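Local coordinates for protein putative secreted lipase (Streptomyces sp. W007, PDB 5H6B) that hydrolyses triacylglycerol ester bonds as a thermostable, probably secreted lipase of the alpha/beta-hydrolase fold, at residues A50-N55 against I238-F243; V132-D137 against H244-A249; V194-Y199 against T204-Q209. All blocks are in the same frame, centred on the assembly; numbering follows the deposited sequence.

Contact 1. Residues A50-N55 against I238-F243; sequences APYLVN and IDRIAF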
loop_
_atom_site.group_PDB
_atom_site.type_symbol
_atom_site.label_atom_id
_atom_site.label_comp_id
_atom_site.label_asym_id
_atom_site.label_seq_id
_atom_site.Cartn_x
_atom_site.Cartn_y
_atom_site.Cartn_z
ATOM N N ALA A 50 5.216 7.743 -7.478
ATOM C CA ALA A 50 6.584 8.028 -7.013
ATOM C C ALA A 50 7.109 9.376 -7.507
ATOM O O ALA A 50 7.518 10.187 -6.679
ATOM C CB ALA A 50 7.564 6.899 -7.318
ATOM N N PRO A 51 7.054 9.647 -8.831
ATOM C CA PRO A 51 7.373 11.022 -9.300
ATOM C C PRO A 51 6.495 12.126 -8.702
ATOM O O PRO A 51 6.973 13.218 -8.454
ATOM C CB PRO A 51 7.116 10.966 -10.815
ATOM C CG PRO A 51 7.212 9.532 -11.172
ATOM C CD PRO A 51 6.780 8.737 -9.954
ATOM N N TYR A 52 5.215 11.838 -8.497
ATOM C CA TYR A 52 4.287 12.792 -7.895
ATOM C C TYR A 52 4.736 13.200 -6.490
ATOM O O TYR A 52 4.648 14.368 -6.126
ATOM C CB TYR A 52 2.905 12.154 -7.868
ATOM C CG TYR A 52 1.763 12.969 -7.328
ATOM C CD1 TYR A 52 1.531 13.052 -5.946
ATOM C CD2 TYR A 52 0.857 13.600 -8.198
ATOM C CE1 TYR A 52 0.460 13.769 -5.446
ATOM C CE2 TYR A 52 -0.222 14.315 -7.702
ATOM C CZ TYR A 52 -0.416 14.392 -6.326
ATOM O OH TYR A 52 -1.468 15.100 -5.828
ATOM N N LEU A 53 5.224 12.238 -5.713
ATOM C CA LEU A 53 5.760 12.523 -4.389
ATOM C C LEU A 53 7.151 13.138 -4.445
ATOM O O LEU A 53 7.462 14.013 -3.641
ATOM C CB LEU A 53 5.778 11.269 -3.518
ATOM C CG LEU A 53 4.390 10.726 -3.182
ATOM C CD1 LEU A 53 4.531 9.476 -2.324
ATOM C CD2 LEU A 53 3.536 11.776 -2.488
ATOM N N VAL A 54 7.979 12.701 -5.390
ATOM C CA VAL A 54 9.300 13.303 -5.582
ATOM C C VAL A 54 9.175 14.801 -5.883
ATOM O O VAL A 54 9.954 15.598 -5.366
ATOM C CB VAL A 54 10.111 12.570 -6.675
ATOM C CG1 VAL A 54 11.358 13.355 -7.084
ATOM C CG2 VAL A 54 10.520 11.193 -6.174
ATOM N N ASN A 55 8.171 15.179 -6.672
ATOM C CA ASN A 55 7.925 16.590 -7.015
ATOM C C ASN A 55 7.378 17.431 -5.868
ATOM O O ASN A 55 7.366 18.648 -5.973
ATOM C CB ASN A 55 6.949 16.713 -8.194
ATOM C CG ASN A 55 7.476 16.080 -9.470
ATOM O OD1 ASN A 55 8.681 15.863 -9.633
ATOM N ND2 ASN A 55 6.566 15.765 -10.379
ATOM N N ILE A 238 -2.903 5.094 -11.291
ATOM C CA ILE A 238 -3.007 6.309 -12.127
ATOM C C ILE A 238 -3.872 7.457 -11.583
ATOM O O ILE A 238 -3.914 8.537 -12.166
ATOM C CB ILE A 238 -3.563 5.948 -13.513
ATOM C CG1 ILE A 238 -4.962 5.340 -13.408
ATOM C CG2 ILE A 238 -2.619 4.982 -14.226
ATOM C CD1 ILE A 238 -5.686 5.304 -14.734
ATOM N N ASP A 239 -4.571 7.231 -10.479
ATOM C CA ASP A 239 -5.556 8.179 -10.010
ATOM C C ASP A 239 -4.897 9.304 -9.171
ATOM O O ASP A 239 -4.528 9.089 -8.030
ATOM C CB ASP A 239 -6.622 7.406 -9.226
ATOM C CG ASP A 239 -7.836 8.231 -8.948
ATOM O OD1 ASP A 239 -7.647 9.434 -8.686
ATOM O OD2 ASP A 239 -8.962 7.692 -9.001
ATOM N N ARG A 240 -4.742 10.488 -9.763
ATOM C CA ARG A 240 -4.157 11.649 -9.073
ATOM C C ARG A 240 -5.044 12.214 -7.953
ATOM O O ARG A 240 -4.535 12.865 -7.048
ATOM C CB ARG A 240 -3.868 12.801 -10.035
ATOM C CG ARG A 240 -2.592 12.673 -10.825
ATOM C CD ARG A 240 -2.788 11.770 -11.996
ATOM N NE ARG A 240 -1.661 11.804 -12.931
ATOM C CZ ARG A 240 -1.421 10.875 -13.868
ATOM N NH1 ARG A 240 -2.219 9.796 -14.023
ATOM N NH2 ARG A 240 -0.352 11.022 -14.644
ATOM N N ILE A 241 -6.358 12.012 -8.040
ATOM C CA ILE A 241 -7.256 12.379 -6.950
ATOM C C ILE A 241 -6.873 11.563 -5.718
ATOM O O ILE A 241 -6.583 12.133 -4.658
ATOM C CB ILE A 241 -8.738 12.197 -7.348
ATOM C CG1 ILE A 241 -9.127 13.261 -8.379
ATOM C CG2 ILE A 241 -9.637 12.309 -6.129
ATOM C CD1 ILE A 241 -10.381 12.948 -9.170
ATOM N N ALA A 242 -6.815 10.238 -5.878
ATOM C CA ALA A 242 -6.320 9.370 -4.818
ATOM C C ALA A 242 -4.929 9.792 -4.349
ATOM O O ALA A 242 -4.691 9.895 -3.145
ATOM C CB ALA A 242 -6.320 7.918 -5.241
ATOM N N PHE A 243 -4.025 10.086 -5.279
ATOM C CA PHE A 243 -2.656 10.445 -4.879
ATOM C C PHE A 243 -2.553 11.798 -4.144
ATOM O O PHE A 243 -1.721 11.948 -3.252
ATOM C CB PHE A 243 -1.687 10.365 -6.080
ATOM C CG PHE A 243 -1.610 8.991 -6.737
ATOM C CD1 PHE A 243 -1.956 7.813 -6.051
ATOM C CD2 PHE A 243 -1.153 8.872 -8.052
ATOM C CE1 PHE A 243 -1.863 6.560 -6.672
ATOM C CE2 PHE A 243 -1.062 7.616 -8.672
ATOM C CZ PHE A 243 -1.409 6.464 -7.978
#

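Contact 2. Residues V132-D137 against H244-A249; sequences VGIAPD and HEVANA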
loop_
_atom_site.group_PDB
_atom_site.type_symbol
_atom_site.label_atom_id
_atom_site.label_comp_id
_atom_site.label_asym_id
_atom_site.label_seq_id
_atom_site.Cartn_x
_atom_site.Cartn_y
_atom_site.Cartn_z
ATOM N N VAL A 132 -0.640 4.398 4.883
ATOM C CA VAL A 132 -1.671 4.780 3.943
ATOM C C VAL A 132 -1.929 3.599 3.032
ATOM O O VAL A 132 -1.019 3.123 2.354
ATOM C CB VAL A 132 -1.232 5.999 3.124
ATOM C CG1 VAL A 132 -2.372 6.504 2.252
ATOM C CG2 VAL A 132 -0.720 7.086 4.063
ATOM N N GLY A 133 -3.177 3.136 3.036
ATOM C CA GLY A 133 -3.629 2.009 2.249
ATOM C C GLY A 133 -4.553 2.515 1.156
ATOM O O GLY A 133 -5.498 3.242 1.440
ATOM N N ILE A 134 -4.265 2.128 -0.090
ATOM C CA ILE A 134 -5.094 2.441 -1.231
ATOM C C ILE A 134 -5.683 1.112 -1.665
ATOM O O ILE A 134 -4.952 0.177 -1.968
ATOM C CB ILE A 134 -4.282 3.055 -2.393
ATOM C CG1 ILE A 134 -3.353 4.158 -1.893
ATOM C CG2 ILE A 134 -5.222 3.615 -3.451
ATOM C CD1 ILE A 134 -2.489 4.766 -2.981
ATOM N N ALA A 135 -7.005 1.038 -1.643
ATOM C CA ALA A 135 -7.751 -0.186 -1.873
ATOM C C ALA A 135 -7.206 -1.408 -1.128
ATOM O O ALA A 135 -7.123 -2.485 -1.700
ATOM C CB ALA A 135 -7.873 -0.448 -3.363
ATOM N N PRO A 136 -6.842 -1.254 0.159
ATOM C CA PRO A 136 -6.206 -2.377 0.864
ATOM C C PRO A 136 -7.202 -3.485 1.245
ATOM O O PRO A 136 -8.300 -3.169 1.726
ATOM C CB PRO A 136 -5.666 -1.712 2.120
ATOM C CG PRO A 136 -6.663 -0.630 2.413
ATOM C CD PRO A 136 -7.145 -0.140 1.082
ATOM N N ASP A 137 -6.859 -4.757 1.029
ATOM C CA ASP A 137 -7.759 -5.841 1.472
ATOM C C ASP A 137 -7.527 -6.223 2.928
ATOM O O ASP A 137 -7.104 -7.344 3.243
ATOM C CB ASP A 137 -7.738 -7.055 0.535
ATOM C CG ASP A 137 -6.348 -7.700 0.372
ATOM O OD1 ASP A 137 -5.283 -7.060 0.552
ATOM O OD2 ASP A 137 -6.356 -8.883 0.013
ATOM N N HIS A 244 -3.403 12.759 -4.498
ATOM C CA HIS A 244 -3.503 14.011 -3.744
ATOM C C HIS A 244 -3.879 13.746 -2.299
ATOM O O HIS A 244 -3.297 14.352 -1.373
ATOM C CB HIS A 244 -4.527 14.944 -4.370
ATOM C CG HIS A 244 -4.466 16.341 -3.847
ATOM N ND1 HIS A 244 -5.263 16.785 -2.808
ATOM C CD2 HIS A 244 -3.704 17.397 -4.223
ATOM C CE1 HIS A 244 -4.987 18.055 -2.569
ATOM N NE2 HIS A 244 -4.049 18.452 -3.414
ATOM N N GLU A 245 -4.845 12.836 -2.114
ATOM C CA GLU A 245 -5.250 12.413 -0.773
ATOM C C GLU A 245 -4.113 11.696 -0.044
ATOM O O GLU A 245 -3.938 11.884 1.145
ATOM C CB GLU A 245 -6.523 11.565 -0.823
ATOM C CG GLU A 245 -7.230 11.412 0.512
ATOM C CD GLU A 245 -7.787 12.729 1.068
ATOM O OE1 GLU A 245 -7.753 13.775 0.392
ATOM O OE2 GLU A 245 -8.268 12.715 2.207
ATOM N N VAL A 246 -3.300 10.930 -0.769
ATOM C CA VAL A 246 -2.079 10.366 -0.189
ATOM C C VAL A 246 -1.120 11.470 0.286
ATOM O O VAL A 246 -0.536 11.367 1.367
ATOM C CB VAL A 246 -1.352 9.412 -1.167
ATOM C CG1 VAL A 246 -0.028 8.925 -0.584
ATOM C CG2 VAL A 246 -2.232 8.222 -1.499
ATOM N N ALA A 247 -0.935 12.497 -0.533
ATOM C CA ALA A 247 -0.080 13.628 -0.167
ATOM C C ALA A 247 -0.628 14.410 1.059
ATOM O O ALA A 247 0.141 14.887 1.855
ATOM C CB ALA A 247 0.113 14.554 -1.356
ATOM N N ASN A 248 -1.951 14.490 1.218
ATOM C CA ASN A 248 -2.551 15.069 2.435
ATOM C C ASN A 248 -2.189 14.286 3.671
ATOM O O ASN A 248 -1.763 14.886 4.669
ATOM C CB ASN A 248 -4.074 15.151 2.347
ATOM C CG ASN A 248 -4.535 16.250 1.428
ATOM O OD1 ASN A 248 -3.778 17.157 1.123
ATOM N ND2 ASN A 248 -5.782 16.184 0.988
ATOM N N ALA A 249 -2.357 12.960 3.605
ATOM C CA ALA A 249 -2.040 12.085 4.739
ATOM C C ALA A 249 -0.543 12.097 5.093
ATOM O O ALA A 249 -0.182 11.980 6.263
ATOM C CB ALA A 249 -2.499 10.667 4.466
#

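Contact 3. Residues V194-Y199 against T204-Q209; sequences VIATKY and TPYRTQ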
loop_
_atom_site.group_PDB
_atom_site.type_symbol
_atom_site.label_atom_id
_atom_site.label_comp_id
_atom_site.label_asym_id
_atom_site.label_seq_id
_atom_site.Cartn_x
_atom_site.Cartn_y
_atom_site.Cartn_z
ATOM N N VAL A 194 -7.106 5.082 4.919
ATOM C CA VAL A 194 -7.571 4.140 3.915
ATOM C C VAL A 194 -8.358 4.941 2.882
ATOM O O VAL A 194 -9.232 5.738 3.231
ATOM C CB VAL A 194 -8.457 3.031 4.499
ATOM C CG1 VAL A 194 -8.971 2.114 3.401
ATOM C CG2 VAL A 194 -7.704 2.222 5.532
ATOM N N ILE A 195 -8.006 4.744 1.613
ATOM C CA ILE A 195 -8.703 5.349 0.505
ATOM C C ILE A 195 -9.249 4.179 -0.301
ATOM O O ILE A 195 -8.490 3.339 -0.793
ATOM C CB ILE A 195 -7.770 6.228 -0.345
ATOM C CG1 ILE A 195 -7.058 7.269 0.524
ATOM C CG2 ILE A 195 -8.554 6.893 -1.467
ATOM C CD1 ILE A 195 -5.806 7.831 -0.091
ATOM N N ALA A 196 -10.577 4.135 -0.411
ATOM C CA ALA A 196 -11.302 3.087 -1.076
ATOM C C ALA A 196 -12.198 3.684 -2.134
ATOM O O ALA A 196 -12.553 4.876 -2.071
ATOM C CB ALA A 196 -12.133 2.305 -0.069
ATOM N N THR A 197 -12.573 2.838 -3.091
ATOM C CA THR A 197 -13.512 3.206 -4.158
ATOM C C THR A 197 -14.710 2.244 -4.121
ATOM O O THR A 197 -14.561 1.014 -3.969
ATOM C CB THR A 197 -12.866 3.200 -5.562
ATOM O OG1 THR A 197 -13.877 3.361 -6.557
ATOM C CG2 THR A 197 -12.096 1.901 -5.852
ATOM N N LYS A 198 -15.892 2.808 -4.311
ATOM C CA LYS A 198 -17.128 2.056 -4.228
ATOM C C LYS A 198 -17.284 1.188 -5.463
ATOM O O LYS A 198 -18.092 0.295 -5.460
ATOM C CB LYS A 198 -18.326 2.999 -4.094
ATOM C CG LYS A 198 -18.829 3.552 -5.419
ATOM C CD LYS A 198 -19.660 4.803 -5.251
ATOM C CE LYS A 198 -20.953 4.536 -4.522
ATOM N NZ LYS A 198 -21.640 5.837 -4.312
ATOM N N TYR A 199 -16.520 1.464 -6.526
ATOM C CA TYR A 199 -16.523 0.614 -7.720
ATOM C C TYR A 199 -15.451 -0.488 -7.664
ATOM O O TYR A 199 -15.139 -1.092 -8.693
ATOM C CB TYR A 199 -16.358 1.484 -8.965
ATOM C CG TYR A 199 -17.379 2.581 -9.011
ATOM C CD1 TYR A 199 -18.720 2.306 -9.319
ATOM C CD2 TYR A 199 -17.023 3.893 -8.706
ATOM C CE1 TYR A 199 -19.672 3.318 -9.350
ATOM C CE2 TYR A 199 -17.962 4.912 -8.737
ATOM C CZ TYR A 199 -19.282 4.622 -9.047
ATOM O OH TYR A 199 -20.189 5.665 -9.056
ATOM N N THR A 204 -14.500 -6.877 -2.127
ATOM C CA THR A 204 -15.870 -6.520 -1.810
ATOM C C THR A 204 -16.365 -7.293 -0.573
ATOM O O THR A 204 -15.844 -8.373 -0.269
ATOM C CB THR A 204 -16.818 -6.794 -2.988
ATOM O OG1 THR A 204 -16.751 -8.176 -3.342
ATOM C CG2 THR A 204 -16.460 -5.930 -4.186
ATOM N N PRO A 205 -17.334 -6.738 0.161
ATOM C CA PRO A 205 -17.814 -5.356 -0.012
ATOM C C PRO A 205 -16.681 -4.382 0.320
ATOM O O PRO A 205 -15.829 -4.695 1.157
ATOM C CB PRO A 205 -18.973 -5.251 0.990
ATOM C CG PRO A 205 -19.304 -6.667 1.374
ATOM C CD PRO A 205 -18.012 -7.416 1.279
ATOM N N TYR A 206 -16.634 -3.248 -0.375
ATOM C CA TYR A 206 -15.460 -2.353 -0.295
ATOM C C TYR A 206 -15.196 -1.808 1.117
ATOM O O TYR A 206 -14.058 -1.479 1.444
ATOM C CB TYR A 206 -15.566 -1.210 -1.308
ATOM C CG TYR A 206 -16.505 -0.115 -0.906
ATOM C CD1 TYR A 206 -16.054 0.940 -0.111
ATOM C CD2 TYR A 206 -17.855 -0.123 -1.302
ATOM C CE1 TYR A 206 -16.907 1.952 0.297
ATOM C CE2 TYR A 206 -18.710 0.912 -0.924
ATOM C CZ TYR A 206 -18.220 1.945 -0.119
ATOM O OH TYR A 206 -19.018 2.987 0.292
ATOM N N ARG A 207 -16.254 -1.705 1.924
ATOM C CA ARG A 207 -16.163 -1.335 3.353
ATOM C C ARG A 207 -15.228 -2.200 4.201
ATOM O O ARG A 207 -14.646 -1.696 5.144
ATOM C CB ARG A 207 -17.566 -1.309 3.997
ATOM C CG ARG A 207 -18.373 -0.099 3.564
ATOM C CD ARG A 207 -19.627 0.086 4.398
ATOM N NE ARG A 207 -20.137 1.459 4.322
ATOM C CZ ARG A 207 -20.943 1.939 3.365
ATOM N NH1 ARG A 207 -21.366 1.177 2.345
ATOM N NH2 ARG A 207 -21.341 3.211 3.428
ATOM N N THR A 208 -15.050 -3.468 3.842
ATOM C CA THR A 208 -14.075 -4.324 4.521
ATOM C C THR A 208 -12.613 -3.864 4.337
ATOM O O THR A 208 -11.713 -4.364 5.019
ATOM C CB THR A 208 -14.158 -5.794 4.054
ATOM O OG1 THR A 208 -13.896 -5.877 2.643
ATOM C CG2 THR A 208 -15.531 -6.404 4.371
ATOM N N GLN A 209 -12.378 -2.924 3.424
ATOM C CA GLN A 209 -11.058 -2.317 3.259
ATOM C C GLN A 209 -10.753 -1.355 4.404
ATOM O O GLN A 209 -9.598 -1.184 4.780
ATOM C CB GLN A 209 -10.968 -1.577 1.931
ATOM C CG GLN A 209 -11.242 -2.463 0.721
ATOM C CD GLN A 209 -11.309 -1.666 -0.552
ATOM O OE1 GLN A 209 -10.722 -0.587 -0.657
ATOM N NE2 GLN A 209 -12.041 -2.179 -1.531
HETATM O O HOH W 1 -11.164 0.369 -3.044
#

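Contact 1. Residues A50-N55 against I238-F243
Tyr52 and Phe243 bring two helical turns together, one in helix 49-54 and the other at the start of helix 240-250, with their CA atoms 7.9 Å apart. Tyr52 spans the gap: its CG lies anti to the backbone N (chi1 -178°), which carries the ring out to the other helix. The Phe243 methylene sits over one ring face, CB 4.1 Å from the Tyr52 centroid and 12° off the normal, a CH-pi contact. What meets the tyrosine is thus the root of Phe243, since the phenyl ring itself leads away and takes the backbone oxygen of Asp239 over one of its faces. The rim of Tyr52 also nears the main chain, with CE1 3.6 Å from Phe243 O. Arg240 flanks the ring through its aliphatic part, CG lying obliquely 4.3 Å from Tyr52 CE2, while Arg240 NH1 turns back to donate to Ile238 O (2.8 Å). Asp239 N-caps the helix, its OD1 accepting from Ala242 N at 3.0 Å from above the carboxylate plane, and Ser230 holds OD2. Between the segments the chemistry is therefore mostly CH-pi and van der Waals contact, with one backbone carbonyl at the ring's rim, whereas the polar bonds shape the helix start against which Tyr52 rests.

Contact 2. Residues V132-D137 against H244-A249
Val246 CG2 is the methyl on which two side chains of the strand converge. Ile134 meets it end-on with CD1, 3.8 Å from Val246 CG2, the two side chains crossing at about a right angle. Val132 comes in more slantwise, its CG1 4.1 Å from the same Val246 CG2. The other branch of Val132 serves the next turn of the helix: CG2 lies 4.0 Å from Ala249 CB. This division of labour follows from the valine torsion, which sets CG1 anti to the backbone N (chi1 -173°) and CG2 anti to the carbonyl carbon, one methyl for each helix residue. Ile134 starts off to one side of the helix, and its extended chain (chi2 178°) brings the terminal methyl in. The short segments run nearly antiparallel, at 167°, with their axes 9.8 Å apart, a spacing bridged by the methyl groups of these four residues. Glu245 OE1 accepts from Asn248 ND2, and Glu245 OE2 forms a salt bridge with Arg217. Strand 128-134 lies between strands 103-108 and 191-196 of the parallel sheet, and the helix covers all three: Val246 touches Val106 and Ile195, and Ala249 reaches Thr193, a helix-on-sheet layer of the alpha/beta-hydrolase fold.

Contact 3. Residues V194-Y199 against T204-Q209
Tyr206 lies against the backbone of Lys198, whose CA stands over one ring face, 3.9 Å from the Tyr206 centroid and 18° off the normal, a CH-pi contact. Lys198 CB adds to it, 3.8 Å from Tyr206 CE2, before the rest of the chain turns away to put CG over the face of the Tyr199 ring. The opposite face of Tyr206 is met by Arg207 CG, so the ring lies between the backbone CA of Lys198 and the side-chain CG of Arg207, both offset toward its rim. Its CG sits between the backbone N and the carbonyl carbon (chi1 77°), which lays the ring along the strand's outgoing chain and sets CD1 4.2 Å from Ala196 CB.

Beside the ring, Gln209 reaches inward with its chain extended beyond CG, and its OE1 lies 3.3 Å from Ala196 CB. A water joins the segments there, accepting from Thr197 N at 2.8 Å and donating to Gln209 OE1 at 2.6 Å. Gln209 NE2 donates to Val203 O and, weakly, to Asp200 OD2; Asp200 is probably the acid of a Ser-His-Asp triad, which would make Gln209 part of its second shell.

Further out, Thr197 OG1 accepts from Tyr199 N in an ST turn and is also hydrogen-bonded to Ser230 O. Pro205, preceded by a cis peptide bond, offers its O to both Thr208 N and Thr208 OG1, securing the 3-10 turn 206-209. The contact folds this turn back beside the C-terminal end of strand 191-196, where Val194 and Ala196 pair with strand 216-220 and Tyr206 touches Leu220.

Overall arrangement
From the N terminus, the chain first passes helix 49-54, whose partner in contact 1 comes much later, 183 residues on from Asn55 to Ile238, at the start of helix 240-250. Strand 128-134 opens contact 2, closed by the following turns of that same helix, so contacts 1 and 2 cross along the chain. Contact 3 is a short return, from strand 191-196 to the turn at 206-209, and falls within both longer loops. In space, Phe243 CE1 approaches Ile134 CD1 at 4.2 Å, joining contacts 1 and 2, while neighbouring strands 128-134 and 191-196 link contacts 2 and 3. Helix 240-250 thus ties an early helix to the central sheet, and contact 3 lies beside Asp200, probably a triad residue.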